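Side-chain contacts in mitochondrial antiviral signaling protein (MAVS) (Equus caballus, PDB 4O9L), which relays signals in antiviral innate immunity by forming prion-like filaments, probably through contacts between copies of its caspase recruitment domain: residues T39-R44 and R66-W71; L31-C36 and L79-L84; R46-R51 and Q55-E60. The protein carries 1 engineered substitution. All coordinates share one frame; numbering follows the deposited sequence.

Overall arrangement
All three contacts lie in one compact helical unit, the caspase recruitment domain of the death-fold clan. Along the chain they enclose one another: interaction 3, a hairpin within the helical run 39-66, falls between the segments of interaction 1, and both fall between those of interaction 2, which brings the loop before that run to the end of helix 71-81. The centres of interactions 1 and 2 are about 13 Å apart, as are those of 1 and 3; 2 and 3 are about 16 Å apart. E60 of interaction 3 pairs with R44 of interaction 1, and Q42 NE2 probably hydrogen-bonds to L31 O of interaction 2. Together they join successive helices of the module thought to build the filament.

Interaction 1 (T39-R44 and R66-W71); sequences TSDQDR and RRRNGW
The carboxylate of D41 and the guanidinium of R68 meet edge to edge, their planes only 12° apart. R68 grips side-on, using NE and one terminal nitrogen. R68 NE donates to D41 OD2 at 2.6 Å, with OD2 lying in the guanidinium plane, while R68 NH1 reaches D41 OD1 at 2.8 Å with OD1 tilted somewhat out of it. Both oxygens accept through their syn lone pairs, and the N-H...O angles of 159° and 154° are fairly straight. Two parallel bonds of this kind form a salt bridge and fix the rotation of both groups. R68 bends at chi2, bringing its NE edge round to an acid approaching from the opposite direction. Another flat group, the indole of W71, has R66 CA over one face, 3.7 Å above its plane, and R68 O at its edge.

D41 is buried, and OD2 also accepts from the backbone N of T38, so the short acid serves the start of its own helix as well as the arginine. A negative charge there would probably be favoured by the helix N-terminus. The guanidinium groups of R44 and R67 lie close together, and the carboxylate of E60 reaches both: a salt bridge to R44 and a long, weak ion pair with R67. From R68 to W71 the chain makes a type II turn, where G70, at the N-cap position just before the next helix, suits the positive phi. The salt bridge thus ties the beginning of helical run 39-66 to the connection between its far end and helix 71-81, while W71 packs against helix 6-17.

Interaction 2 (L31-C36 and L79-L84); sequences LPYLSC and LRACEL
Y33 lays its ring against A81 and C82 in a CH-pi contact joined by a Cys sulfur-aromatic contact, linking a loop of this death-fold helical bundle to the end of helix 71-81. The CB of Y33 points toward the helix end, and chi1 of -68° sets CG beside the backbone N, carrying the ring out over the methyl of A81. CG is the first ring atom to meet it, 4.0 Å from A81 CB. Along one side of the ring the contact tightens: CD1 is 3.6 Å and CE1 3.7 Å from that methyl. A81 CB lies over the face, 18° off the ring normal and 3.8 Å from the centroid, though displaced toward the rim. An alanine suits this spot because its single methyl lets the flat ring come close to the helix.

The CD2-CE2 side of the ring meets sulfur, on the same side of its plane as the methyl. CD2 of Y33 is 3.5 Å from SG of C82, with CE2 only slightly farther. SG approaches obliquely, 55° off the ring normal, and is a compact, polarisable partner for aromatic carbons. At the tip, Y33 OH stays 4.2 Å from the carbonyl O of A81 and makes no hydrogen bond to it.

Neighbouring side chains extend the packing: Y33 and L34 also touch A78, while C82 touches I30 and the engineered R29 of helix 27-30. Just beyond the ring the helix ends in a Schellman motif with E83, at positive phi, as its C-prime residue. There L79 O accepts from both C82 N and L84 N, the latter at 2.9 Å.

Interaction 3 (R46-R51 and Q55-E60); sequences RATYER and QDTLLE
A tight helical hairpin brings 46-51 and 55-60 together: the helical run 39-66 reverses direction around W52, G53 and N54, and its two arms pack roughly antiparallel beside that turn. T48, Y49 and T57 make the contact. Y49 and T57 come nearest, their CA atoms 5.4 Å apart, a spacing that favours a small side chain such as threonine.

T57 reaches furthest across. T57 OG1 lies 3.2 Å from Y49 CA and 3.4 Å from T48 O, but forms no hydrogen bond with the opposite arm. The hydroxyl instead donates to the carbonyl O of G53, one turn earlier in its own arm, which satisfies a buried polar atom. With chi1 at -52°, OG1 sits beside the backbone N where it can reach that carbonyl, and the methyl T57 CG2 is swung to 3.7 Å from the backbone N of Y49.

T48 slides past T57 in the opposite direction. T48 CG2 comes 3.7 Å from T57 OG1 and 3.9 Å from T57 CG2, so the methyls touch while T48 OG1 bonds to the carbonyl O of R44. Each hydroxyl thus bonds within its own arm, while T57 OG1 also packs against the opposite backbone and both methyls face the other arm. Y49 adds its CB, 4.1 Å from T57 CG2, while its ring continues toward helix 27-30, where it touches V27 and L28 and its OH hydrogen-bonds to H26 NE2. Close packing of two threonines against the backbone and CB of Y49, beside a short reversal, is in keeping with a helical hairpin, as between successive helices of a death-fold bundle.

Interaction 1 (T39-R44 and R66-W71)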
# COMPACT_ATOMS: atom_id res chain seq x y z
N THR A 39 13.45 2.63 -6.54
CA THR A 39 14.43 1.67 -6.02
C THR A 39 14.90 2.11 -4.64
O THR A 39 15.10 1.28 -3.75
CB THR A 39 15.64 1.53 -6.95
OG1 THR A 39 16.04 2.82 -7.41
CG2 THR A 39 15.30 0.65 -8.14
N SER A 40 15.05 3.42 -4.47
CA SER A 40 15.38 4.01 -3.18
C SER A 40 14.31 3.74 -2.12
O SER A 40 14.63 3.41 -0.97
CB SER A 40 15.61 5.51 -3.31
OG SER A 40 15.70 6.12 -2.04
N ASP A 41 13.04 3.88 -2.50
CA ASP A 41 11.91 3.53 -1.63
C ASP A 41 12.02 2.07 -1.20
O ASP A 41 11.90 1.74 -0.02
CB ASP A 41 10.58 3.71 -2.37
CG ASP A 41 10.20 5.16 -2.62
OD1 ASP A 41 10.79 6.07 -1.98
OD2 ASP A 41 9.30 5.37 -3.46
N GLN A 42 12.21 1.19 -2.18
CA GLN A 42 12.31 -0.25 -1.93
C GLN A 42 13.41 -0.52 -0.92
O GLN A 42 13.19 -1.22 0.06
CB GLN A 42 12.62 -1.00 -3.23
CG GLN A 42 11.56 -0.87 -4.31
CD GLN A 42 10.42 -1.85 -4.12
OE1 GLN A 42 10.39 -2.59 -3.14
NE2 GLN A 42 9.49 -1.87 -5.08
N ASP A 43 14.58 0.06 -1.18
CA ASP A 43 15.75 -0.14 -0.32
C ASP A 43 15.44 0.26 1.12
O ASP A 43 15.71 -0.49 2.05
CB ASP A 43 16.95 0.66 -0.83
CG ASP A 43 17.55 0.08 -2.09
OD1 ASP A 43 17.26 -1.10 -2.40
OD2 ASP A 43 18.33 0.79 -2.76
N ARG A 44 14.88 1.45 1.28
CA ARG A 44 14.54 1.98 2.59
C ARG A 44 13.48 1.15 3.32
O ARG A 44 13.58 0.90 4.52
CB ARG A 44 14.08 3.43 2.47
CG ARG A 44 13.61 4.02 3.77
CD ARG A 44 13.24 5.49 3.63
NE ARG A 44 12.13 5.71 2.70
CZ ARG A 44 10.84 5.57 3.00
NH1 ARG A 44 10.47 5.21 4.23
NH2 ARG A 44 9.91 5.80 2.08
N ARG A 66 1.52 6.77 -0.65
CA ARG A 66 0.72 7.97 -0.86
C ARG A 66 1.48 9.13 -1.53
O ARG A 66 0.88 9.99 -2.19
CB ARG A 66 0.13 8.40 0.50
CG ARG A 66 -0.79 9.60 0.45
CD ARG A 66 -1.03 10.15 1.84
NE ARG A 66 -2.28 10.90 1.89
CZ ARG A 66 -2.76 11.48 2.98
NH1 ARG A 66 -3.91 12.15 2.93
NH2 ARG A 66 -2.09 11.39 4.12
N ARG A 67 2.81 9.14 -1.37
CA ARG A 67 3.66 10.14 -2.01
C ARG A 67 3.94 9.85 -3.50
O ARG A 67 4.52 10.68 -4.20
CB ARG A 67 5.02 10.23 -1.29
CG ARG A 67 4.96 10.78 0.14
CD ARG A 67 6.38 10.99 0.73
NE ARG A 67 6.82 9.85 1.53
CZ ARG A 67 6.51 9.68 2.82
NH1 ARG A 67 6.95 8.61 3.48
NH2 ARG A 67 5.77 10.60 3.44
N ARG A 68 3.54 8.68 -3.98
CA ARG A 68 3.91 8.28 -5.34
C ARG A 68 2.73 8.25 -6.32
O ARG A 68 1.59 7.93 -5.95
CB ARG A 68 4.60 6.91 -5.33
CG ARG A 68 5.88 6.85 -4.48
CD ARG A 68 6.99 7.71 -5.07
NE ARG A 68 8.22 7.64 -4.26
CZ ARG A 68 8.76 8.67 -3.61
NH1 ARG A 68 9.87 8.51 -2.89
NH2 ARG A 68 8.20 9.88 -3.70
N ASN A 69 3.03 8.55 -7.58
CA ASN A 69 2.07 8.45 -8.67
C ASN A 69 1.33 7.11 -8.73
O ASN A 69 1.97 6.05 -8.69
CB ASN A 69 2.79 8.68 -10.01
CG ASN A 69 1.94 8.27 -11.22
OD1 ASN A 69 1.91 7.09 -11.62
ND2 ASN A 69 1.26 9.24 -11.82
N GLY A 70 0.00 7.17 -8.80
CA GLY A 70 -0.81 6.00 -9.10
C GLY A 70 -0.72 4.85 -8.11
O GLY A 70 -0.94 3.69 -8.48
N TRP A 71 -0.42 5.17 -6.85
CA TRP A 71 -0.22 4.16 -5.83
C TRP A 71 -1.44 3.28 -5.60
O TRP A 71 -1.30 2.11 -5.24
CB TRP A 71 0.20 4.80 -4.50
CG TRP A 71 -0.88 5.63 -3.85
CD1 TRP A 71 -1.11 6.97 -4.04
CD2 TRP A 71 -1.84 5.19 -2.87
NE1 TRP A 71 -2.16 7.38 -3.25
CE2 TRP A 71 -2.63 6.32 -2.53
CE3 TRP A 71 -2.13 3.96 -2.28
CZ2 TRP A 71 -3.67 6.24 -1.60
CZ3 TRP A 71 -3.16 3.88 -1.36
CH2 TRP A 71 -3.92 5.01 -1.03

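Interaction 2 (L31-C36 and L79-L84)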
# COMPACT_ATOMS: atom_id res chain seq x y z
N LEU A 31 6.32 -5.68 -1.55
CA LEU A 31 7.21 -4.61 -2.04
C LEU A 31 7.61 -4.68 -3.53
O LEU A 31 7.47 -3.69 -4.25
CB LEU A 31 8.47 -4.47 -1.16
CG LEU A 31 8.34 -3.78 0.20
CD1 LEU A 31 9.68 -3.82 0.94
CD2 LEU A 31 7.87 -2.34 0.04
N PRO A 32 8.11 -5.85 -4.01
CA PRO A 32 8.59 -5.87 -5.40
C PRO A 32 7.46 -5.68 -6.42
O PRO A 32 7.75 -5.38 -7.58
CB PRO A 32 9.19 -7.28 -5.55
CG PRO A 32 9.34 -7.81 -4.16
CD PRO A 32 8.26 -7.17 -3.37
N TYR A 33 6.21 -5.87 -6.01
CA TYR A 33 5.08 -5.71 -6.94
C TYR A 33 4.61 -4.27 -7.08
O TYR A 33 3.92 -3.93 -8.04
CB TYR A 33 3.90 -6.60 -6.51
CG TYR A 33 4.16 -8.08 -6.65
CD1 TYR A 33 4.16 -8.68 -7.91
CD2 TYR A 33 4.43 -8.86 -5.54
CE1 TYR A 33 4.40 -10.05 -8.05
CE2 TYR A 33 4.67 -10.23 -5.67
CZ TYR A 33 4.66 -10.81 -6.92
OH TYR A 33 4.90 -12.15 -7.06
N LEU A 34 4.97 -3.42 -6.12
CA LEU A 34 4.51 -2.04 -6.10
C LEU A 34 5.38 -1.19 -7.02
O LEU A 34 6.33 -0.54 -6.56
CB LEU A 34 4.54 -1.49 -4.66
CG LEU A 34 3.58 -2.22 -3.71
CD1 LEU A 34 3.94 -1.98 -2.24
CD2 LEU A 34 2.13 -1.80 -3.95
N SER A 35 5.06 -1.19 -8.31
CA SER A 35 5.89 -0.54 -9.33
C SER A 35 5.96 0.98 -9.18
O SER A 35 6.77 1.63 -9.84
CB SER A 35 5.40 -0.93 -10.74
OG SER A 35 4.06 -0.51 -10.96
N CYS A 36 5.13 1.55 -8.31
CA CYS A 36 5.13 2.99 -8.11
C CYS A 36 6.23 3.42 -7.17
O CYS A 36 6.59 4.59 -7.14
CB CYS A 36 3.78 3.50 -7.60
SG CYS A 36 3.35 2.91 -5.95
N LEU A 79 -1.79 -6.39 -4.43
CA LEU A 79 -2.61 -7.21 -3.53
C LEU A 79 -3.07 -8.49 -4.24
O LEU A 79 -3.01 -9.58 -3.66
CB LEU A 79 -3.79 -6.40 -2.97
CG LEU A 79 -3.38 -5.35 -1.94
CD1 LEU A 79 -4.49 -4.31 -1.69
CD2 LEU A 79 -2.96 -6.03 -0.63
N ARG A 80 -3.51 -8.36 -5.48
CA ARG A 80 -3.90 -9.53 -6.28
C ARG A 80 -2.71 -10.47 -6.46
O ARG A 80 -2.84 -11.69 -6.35
CB ARG A 80 -4.43 -9.09 -7.65
CG ARG A 80 -5.78 -8.39 -7.57
CD ARG A 80 -6.13 -7.72 -8.88
NE ARG A 80 -7.43 -7.05 -8.83
CZ ARG A 80 -7.79 -6.08 -9.66
NH1 ARG A 80 -6.95 -5.66 -10.60
NH2 ARG A 80 -8.99 -5.53 -9.55
N ALA A 81 -1.55 -9.90 -6.74
CA ALA A 81 -0.36 -10.71 -6.98
C ALA A 81 0.14 -11.45 -5.73
O ALA A 81 0.90 -12.41 -5.81
CB ALA A 81 0.74 -9.86 -7.58
N CYS A 82 -0.30 -10.98 -4.56
CA CYS A 82 0.12 -11.56 -3.29
C CYS A 82 -1.02 -12.28 -2.58
O CYS A 82 -1.01 -12.36 -1.35
CB CYS A 82 0.67 -10.47 -2.35
SG CYS A 82 2.23 -9.74 -2.91
N GLU A 83 -2.00 -12.77 -3.35
CA GLU A 83 -3.07 -13.63 -2.82
C GLU A 83 -3.93 -12.91 -1.78
O GLU A 83 -4.30 -13.48 -0.75
CB GLU A 83 -2.48 -14.91 -2.21
CG GLU A 83 -1.70 -15.71 -3.21
CD GLU A 83 -1.16 -17.02 -2.67
OE1 GLU A 83 -1.83 -18.06 -2.84
OE2 GLU A 83 -0.06 -17.00 -2.08
N LEU A 84 -4.23 -11.65 -2.08
CA LEU A 84 -5.08 -10.82 -1.23
C LEU A 84 -6.09 -10.07 -2.11
O LEU A 84 -6.30 -8.85 -1.95
CB LEU A 84 -4.22 -9.86 -0.39
CG LEU A 84 -3.41 -10.52 0.75
CD1 LEU A 84 -2.36 -9.57 1.32
CD2 LEU A 84 -4.31 -11.05 1.88

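Interaction 3 (R46-R51 and Q55-E60)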
# COMPACT_ATOMS: atom_id res chain seq x y z
N ARG A 46 12.71 -2.12 2.82
CA ARG A 46 13.27 -3.41 3.24
C ARG A 46 14.10 -3.27 4.52
O ARG A 46 14.01 -4.12 5.42
CB ARG A 46 14.10 -4.07 2.13
CG ARG A 46 13.26 -4.67 1.00
CD ARG A 46 14.09 -5.54 0.06
NE ARG A 46 15.37 -4.93 -0.29
CZ ARG A 46 15.58 -4.17 -1.36
NH1 ARG A 46 16.78 -3.67 -1.59
NH2 ARG A 46 14.58 -3.90 -2.19
N ALA A 47 14.87 -2.19 4.61
CA ALA A 47 15.68 -1.94 5.80
C ALA A 47 14.79 -1.55 6.99
O ALA A 47 15.07 -1.92 8.13
CB ALA A 47 16.71 -0.87 5.53
N THR A 48 13.71 -0.83 6.73
CA THR A 48 12.73 -0.51 7.77
C THR A 48 12.07 -1.78 8.32
O THR A 48 11.93 -1.96 9.54
CB THR A 48 11.62 0.42 7.24
OG1 THR A 48 12.21 1.61 6.70
CG2 THR A 48 10.65 0.81 8.34
N TYR A 49 11.67 -2.67 7.41
CA TYR A 49 11.10 -3.95 7.80
C TYR A 49 12.02 -4.70 8.75
O TYR A 49 11.59 -5.17 9.80
CB TYR A 49 10.80 -4.82 6.56
CG TYR A 49 10.17 -6.15 6.93
CD1 TYR A 49 8.79 -6.28 7.05
CD2 TYR A 49 10.96 -7.27 7.18
CE1 TYR A 49 8.22 -7.49 7.40
CE2 TYR A 49 10.40 -8.48 7.53
CZ TYR A 49 9.03 -8.59 7.64
OH TYR A 49 8.47 -9.80 7.99
N GLU A 50 13.29 -4.81 8.38
CA GLU A 50 14.23 -5.60 9.17
C GLU A 50 14.28 -5.11 10.62
O GLU A 50 14.29 -5.91 11.55
CB GLU A 50 15.63 -5.56 8.56
CG GLU A 50 16.67 -6.34 9.38
CD GLU A 50 18.05 -6.33 8.74
OE1 GLU A 50 18.15 -6.62 7.53
OE2 GLU A 50 19.03 -6.03 9.45
N ARG A 51 14.27 -3.79 10.78
CA ARG A 51 14.39 -3.17 12.10
C ARG A 51 13.09 -3.15 12.90
O ARG A 51 13.07 -3.49 14.09
CB ARG A 51 14.96 -1.74 11.95
CG ARG A 51 15.18 -1.03 13.28
CD ARG A 51 16.07 0.20 13.13
NE ARG A 51 16.33 0.80 14.43
CZ ARG A 51 17.39 1.56 14.72
NH1 ARG A 51 18.29 1.82 13.78
NH2 ARG A 51 17.52 2.06 15.94
N GLN A 55 4.27 -4.88 11.17
CA GLN A 55 3.18 -4.01 11.56
C GLN A 55 3.53 -2.52 11.44
O GLN A 55 2.80 -1.76 10.81
CB GLN A 55 2.71 -4.38 12.97
CG GLN A 55 1.64 -3.48 13.55
CD GLN A 55 1.31 -3.84 14.99
OE1 GLN A 55 2.04 -3.48 15.92
NE2 GLN A 55 0.21 -4.57 15.18
N ASP A 56 4.67 -2.11 12.01
CA ASP A 56 5.07 -0.71 11.91
C ASP A 56 5.49 -0.32 10.49
O ASP A 56 5.23 0.80 10.05
CB ASP A 56 6.18 -0.37 12.91
CG ASP A 56 5.67 -0.29 14.34
OD1 ASP A 56 4.51 0.12 14.54
OD2 ASP A 56 6.43 -0.63 15.27
N THR A 57 6.12 -1.26 9.78
CA THR A 57 6.57 -1.00 8.40
C THR A 57 5.39 -0.89 7.44
O THR A 57 5.43 -0.15 6.46
CB THR A 57 7.56 -2.08 7.93
OG1 THR A 57 8.61 -2.19 8.91
CG2 THR A 57 8.18 -1.72 6.59
N LEU A 58 4.31 -1.60 7.76
CA LEU A 58 3.11 -1.50 6.96
C LEU A 58 2.53 -0.08 7.06
O LEU A 58 2.06 0.48 6.06
CB LEU A 58 2.09 -2.55 7.42
CG LEU A 58 0.86 -2.72 6.53
CD1 LEU A 58 1.28 -3.11 5.12
CD2 LEU A 58 -0.08 -3.76 7.14
N LEU A 59 2.57 0.52 8.25
CA LEU A 59 2.12 1.90 8.41
C LEU A 59 2.98 2.81 7.52
O LEU A 59 2.46 3.67 6.78
CB LEU A 59 2.22 2.34 9.87
CG LEU A 59 1.20 1.72 10.83
CD1 LEU A 59 1.55 2.02 12.27
CD2 LEU A 59 -0.21 2.20 10.52
N GLU A 60 4.29 2.60 7.57
CA GLU A 60 5.21 3.40 6.79
C GLU A 60 5.02 3.16 5.29
O GLU A 60 5.16 4.08 4.47
CB GLU A 60 6.65 3.13 7.24
CG GLU A 60 7.73 3.86 6.44
CD GLU A 60 7.55 5.37 6.42
OE1 GLU A 60 6.96 5.93 7.38
OE2 GLU A 60 8.02 5.99 5.44